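Local coordinates for protein LAR_0958 cell surface adhesin (Lactobacillus reuteri, PDB 4NG0) that acts as a cell-surface adhesin, probably helping the bacterium attach to mucus through repeats with a ubiquitin-like beta-grasp fold, at residues T37-S40 and A41-T44; A69-R72 and K73-N77. One frame throughout, in Å; residues are numbered along the deposited sequence.

Contact 1. Residues T37-S40 and A41-T44; sequences TLTS and ADFT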
loop_
_atom_site.group_PDB
_atom_site.type_symbol
_atom_site.label_atom_id
_atom_site.label_comp_id
_atom_site.label_asym_id
_atom_site.label_seq_id
_atom_site.Cartn_x
_atom_site.Cartn_y
_atom_site.Cartn_z
ATOM N N THR A 37 12.660 -1.157 -3.491
ATOM C CA THR A 37 12.518 -0.197 -4.578
ATOM C C THR A 37 11.099 0.356 -4.726
ATOM O O THR A 37 10.876 1.282 -5.511
ATOM C CB THR A 37 12.953 -0.787 -5.931
ATOM O OG1 THR A 37 11.984 -1.750 -6.367
ATOM C CG2 THR A 37 14.336 -1.435 -5.825
ATOM N N LEU A 38 10.146 -0.204 -3.985
ATOM C CA LEU A 38 8.755 0.247 -4.086
ATOM C C LEU A 38 8.548 1.651 -3.532
ATOM O O LEU A 38 9.161 2.044 -2.534
ATOM C CB LEU A 38 7.803 -0.722 -3.381
ATOM C CG LEU A 38 7.895 -2.186 -3.822
ATOM C CD1 LEU A 38 6.908 -3.007 -3.027
ATOM C CD2 LEU A 38 7.644 -2.336 -5.322
ATOM N N THR A 39 7.668 2.393 -4.192
ATOM C CA THR A 39 7.341 3.759 -3.792
ATOM C C THR A 39 5.835 3.919 -3.673
ATOM O O THR A 39 5.076 2.990 -3.953
ATOM C CB THR A 39 7.832 4.773 -4.836
ATOM O OG1 THR A 39 7.034 4.658 -6.019
ATOM C CG2 THR A 39 9.296 4.523 -5.178
ATOM N N SER A 40 5.389 5.105 -3.272
ATOM C CA SER A 40 3.959 5.359 -3.156
ATOM C C SER A 40 3.246 5.209 -4.497
ATOM O O SER A 40 2.069 4.843 -4.543
ATOM C CB SER A 40 3.692 6.742 -2.554
ATOM O OG SER A 40 4.270 7.762 -3.349
ATOM N N ALA A 41 3.958 5.484 -5.588
ATOM C CA ALA A 41 3.382 5.376 -6.930
ATOM C C ALA A 41 3.020 3.937 -7.298
ATOM O O ALA A 41 2.303 3.691 -8.271
ATOM C CB ALA A 41 4.336 5.959 -7.963
ATOM N N ASP A 42 3.516 2.989 -6.511
ATOM C CA ASP A 42 3.322 1.583 -6.829
ATOM C C ASP A 42 2.031 1.015 -6.246
ATOM O O ASP A 42 1.708 -0.151 -6.463
ATOM C CB ASP A 42 4.532 0.773 -6.363
ATOM C CG ASP A 42 5.763 1.043 -7.201
ATOM O OD1 ASP A 42 5.617 1.198 -8.431
ATOM O OD2 ASP A 42 6.870 1.099 -6.632
ATOM N N PHE A 43 1.300 1.853 -5.511
ATOM C CA PHE A 43 0.038 1.457 -4.903
ATOM C C PHE A 43 -1.020 2.470 -5.291
ATOM O O PHE A 43 -0.729 3.657 -5.418
ATOM C CB PHE A 43 0.153 1.404 -3.371
ATOM C CG PHE A 43 1.119 0.368 -2.858
ATOM C CD1 PHE A 43 2.488 0.602 -2.871
ATOM C CD2 PHE A 43 0.650 -0.831 -2.345
ATOM C CE1 PHE A 43 3.384 -0.357 -2.390
ATOM C CE2 PHE A 43 1.539 -1.791 -1.859
ATOM C CZ PHE A 43 2.894 -1.552 -1.894
ATOM N N THR A 44 -2.235 1.987 -5.480
ATOM C CA THR A 44 -3.357 2.853 -5.835
ATOM C C THR A 44 -4.402 2.868 -4.729
ATOM O O THR A 44 -4.788 1.821 -4.214
ATOM C CB THR A 44 -3.989 2.384 -7.150
ATOM O OG1 THR A 44 -3.029 2.557 -8.196
ATOM C CG2 THR A 44 -5.240 3.191 -7.500
HETATM O O HOH W 1 9.810 1.758 -8.305
#
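The carboxylate of D42 folds back onto the chain just ahead of it and takes the backbone amide of T39: N of T39 lies 2.9 Å from OD2 of D42, with an N-H...O angle of 163°. The amide comes to the anti side of OD2, tilted 32° out of the carboxylate plane. With CG anti to its own carbonyl carbon (chi1 -71°), the D42 side chain turns towards T39 and crosses that of L38 at about a right angle. OD2 of D42 also lies 3.3 Å from CA of L38. A water that donates to O of T37 also donates to OD2 of D42, weakly. The bond from N of T39 to D42 is the one canonical half of an incomplete capping box, with T39 at the head of a single 3-10 turn. The other half is altered, since OG1 of T39 accepts weakly from N of A41, at 3.2 Å, in place of N of D42. The turn is closed in the backbone by N of D42, which gives its hydrogen to O of T39 at 3.0 Å, and by N of F43, bound to O of S40. It delivers the chain into strand 43-45, at one border of the mixed beta-grasp sheet. There the F43 ring presents its edge to O of T39, which lies in the ring plane 3.7 Å from CD1, while CD1 of L38 approaches CZ of the same ring obliquely, at 4.4 Å. Farther out, F20, V25 and W27 pack on F43, W27 also touches L38, and T66 and A70 of helix 65-73 meet the buried D42. N64 binds the backbone of D42 and, through its ND2, O of A41.

Contact 2. Residues A69-R72 and K73-N77; sequences AALR and KANPN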
loop_
_atom_site.group_PDB
_atom_site.type_symbol
_atom_site.label_atom_id
_atom_site.label_comp_id
_atom_site.label_asym_id
_atom_site.label_seq_id
_atom_site.Cartn_x
_atom_site.Cartn_y
_atom_site.Cartn_z
ATOM N N ALA A 69 5.297 -4.579 -11.683
ATOM C CA ALA A 69 6.465 -4.550 -12.555
ATOM C C ALA A 69 7.717 -4.167 -11.772
ATOM O O ALA A 69 8.797 -4.717 -12.001
ATOM C CB ALA A 69 6.234 -3.594 -13.713
ATOM N N ALA A 70 7.580 -3.234 -10.838
ATOM C CA ALA A 70 8.715 -2.798 -10.037
ATOM C C ALA A 70 9.226 -3.925 -9.146
ATOM O O ALA A 70 10.432 -4.121 -9.000
ATOM C CB ALA A 70 8.342 -1.578 -9.194
ATOM N N LEU A 71 8.302 -4.665 -8.544
ATOM C CA LEU A 71 8.685 -5.775 -7.683
ATOM C C LEU A 71 9.363 -6.858 -8.508
ATOM O O LEU A 71 10.376 -7.433 -8.101
ATOM C CB LEU A 71 7.454 -6.337 -6.960
ATOM C CG LEU A 71 7.722 -7.385 -5.879
ATOM C CD1 LEU A 71 8.494 -6.762 -4.734
ATOM C CD2 LEU A 71 6.405 -7.964 -5.398
ATOM N N ARG A 72 8.819 -7.135 -9.682
ATOM C CA ARG A 72 9.428 -8.159 -10.526
ATOM C C ARG A 72 10.846 -7.766 -10.952
ATOM O O ARG A 72 11.773 -8.588 -10.916
ATOM C CB ARG A 72 8.527 -8.452 -11.724
ATOM C CG ARG A 72 7.236 -9.144 -11.308
ATOM C CD ARG A 72 6.414 -9.602 -12.500
ATOM N NE ARG A 72 5.327 -10.480 -12.081
ATOM C CZ ARG A 72 4.061 -10.099 -11.946
ATOM N NH1 ARG A 72 3.711 -8.846 -12.212
ATOM N NH2 ARG A 72 3.141 -10.971 -11.555
ATOM N N LYS A 73 11.022 -6.499 -11.318
ATOM C CA LYS A 73 12.324 -5.983 -11.732
ATOM C C LYS A 73 13.365 -6.090 -10.612
ATOM O O LYS A 73 14.549 -6.345 -10.860
ATOM C CB LYS A 73 12.178 -4.531 -12.195
ATOM C CG LYS A 73 13.447 -3.895 -12.733
ATOM C CD LYS A 73 13.138 -2.529 -13.326
ATOM C CE LYS A 73 14.385 -1.857 -13.882
ATOM N NZ LYS A 73 15.345 -1.498 -12.804
ATOM N N ALA A 74 12.915 -5.921 -9.374
ATOM C CA ALA A 74 13.809 -5.954 -8.221
ATOM C C ALA A 74 14.176 -7.380 -7.812
ATOM O O ALA A 74 15.023 -7.583 -6.933
ATOM C CB ALA A 74 13.176 -5.217 -7.042
ATOM N N ASN A 75 13.531 -8.364 -8.438
ATOM C CA ASN A 75 13.741 -9.764 -8.083
ATOM C C ASN A 75 14.023 -10.664 -9.285
ATOM O O ASN A 75 13.265 -11.588 -9.566
ATOM C CB ASN A 75 12.535 -10.267 -7.288
ATOM C CG ASN A 75 12.425 -9.593 -5.941
ATOM O OD1 ASN A 75 13.037 -10.036 -4.967
ATOM N ND2 ASN A 75 11.658 -8.500 -5.874
ATOM N N PRO A 76 15.136 -10.399 -9.990
ATOM C CA PRO A 76 15.432 -11.072 -11.264
ATOM C C PRO A 76 15.659 -12.576 -11.160
ATOM O O PRO A 76 15.575 -13.268 -12.182
ATOM C CB PRO A 76 16.711 -10.373 -11.737
ATOM C CG PRO A 76 17.336 -9.845 -10.499
ATOM C CD PRO A 76 16.180 -9.420 -9.643
ATOM N N ASN A 77 15.935 -13.092 -9.966
ATOM C CA ASN A 77 16.134 -14.530 -9.833
ATOM C C ASN A 77 14.825 -15.295 -9.806
ATOM O O ASN A 77 14.815 -16.525 -9.813
ATOM C CB ASN A 77 16.968 -14.862 -8.599
ATOM C CG ASN A 77 18.410 -14.476 -8.765
ATOM O OD1 ASN A 77 18.932 -14.445 -9.884
ATOM N ND2 ASN A 77 19.068 -14.173 -7.654
#
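A local contact at the carboxyl end of helix 65-73 brings the side chain of N75 back over the last turn, where ND2 of N75 donates to O of L71. The helix runs out here into the loop that leads to strand 83-92. The bond is short and nearly straight, 2.8 Å between ND2 and O of L71 with an N-H...O angle of 174°, and the carbonyl oxygen lies practically in the N75 amide plane. CG of N75 stands beside its backbone N, and chi2 of -86° turns the amide so that ND2 faces O of L71; the same ND2 comes to 3.8 Å from CD1 of L71. O of L71 is also approached by N of A74 in a weak bond, and so a carbonyl near the helix end is served by both a side chain and the backbone. In the one alpha-helix of the beta-grasp repeat, the regular pattern persists up to this point: N of K73 bonds O of A69 at 2.9 Å, and N of A74 bonds O of A70 at 3.1 Å. The next link is tighter in sequence, because N of N75 turns to O of R72, 3.0 Å away, from above the carbonyl plane. OD1 of the buried N75 is satisfied as well, accepting from N of N34, whose ND2 in turn donates to O of A74. The R72 chain is extended from CG to NE, and its NH2 donates to O of L80.

Contact 1 and contact 2 follow one another along the chain; their centres are about 13 Å apart, and their side chains touch. The helix surface near its end packs on the loop before strand 43-45: CB of A70 meets both OD1 of D42 and CD2 of L38 at 4.0 Å, and CB of A74 lies 3.7 Å from OG1 of T37. The same OG1 of T37 is 3.9 Å from O of A70. The centre of contact 1 is about 7 Å from the centre of the chain and that of contact 2 about 17 Å, contact 1 lying nearer the middle and contact 2 towards one end. The loop between strands 26-28 and 43-45 reaches the helix end twice, through T37 of contact 1 and, before it, through N34.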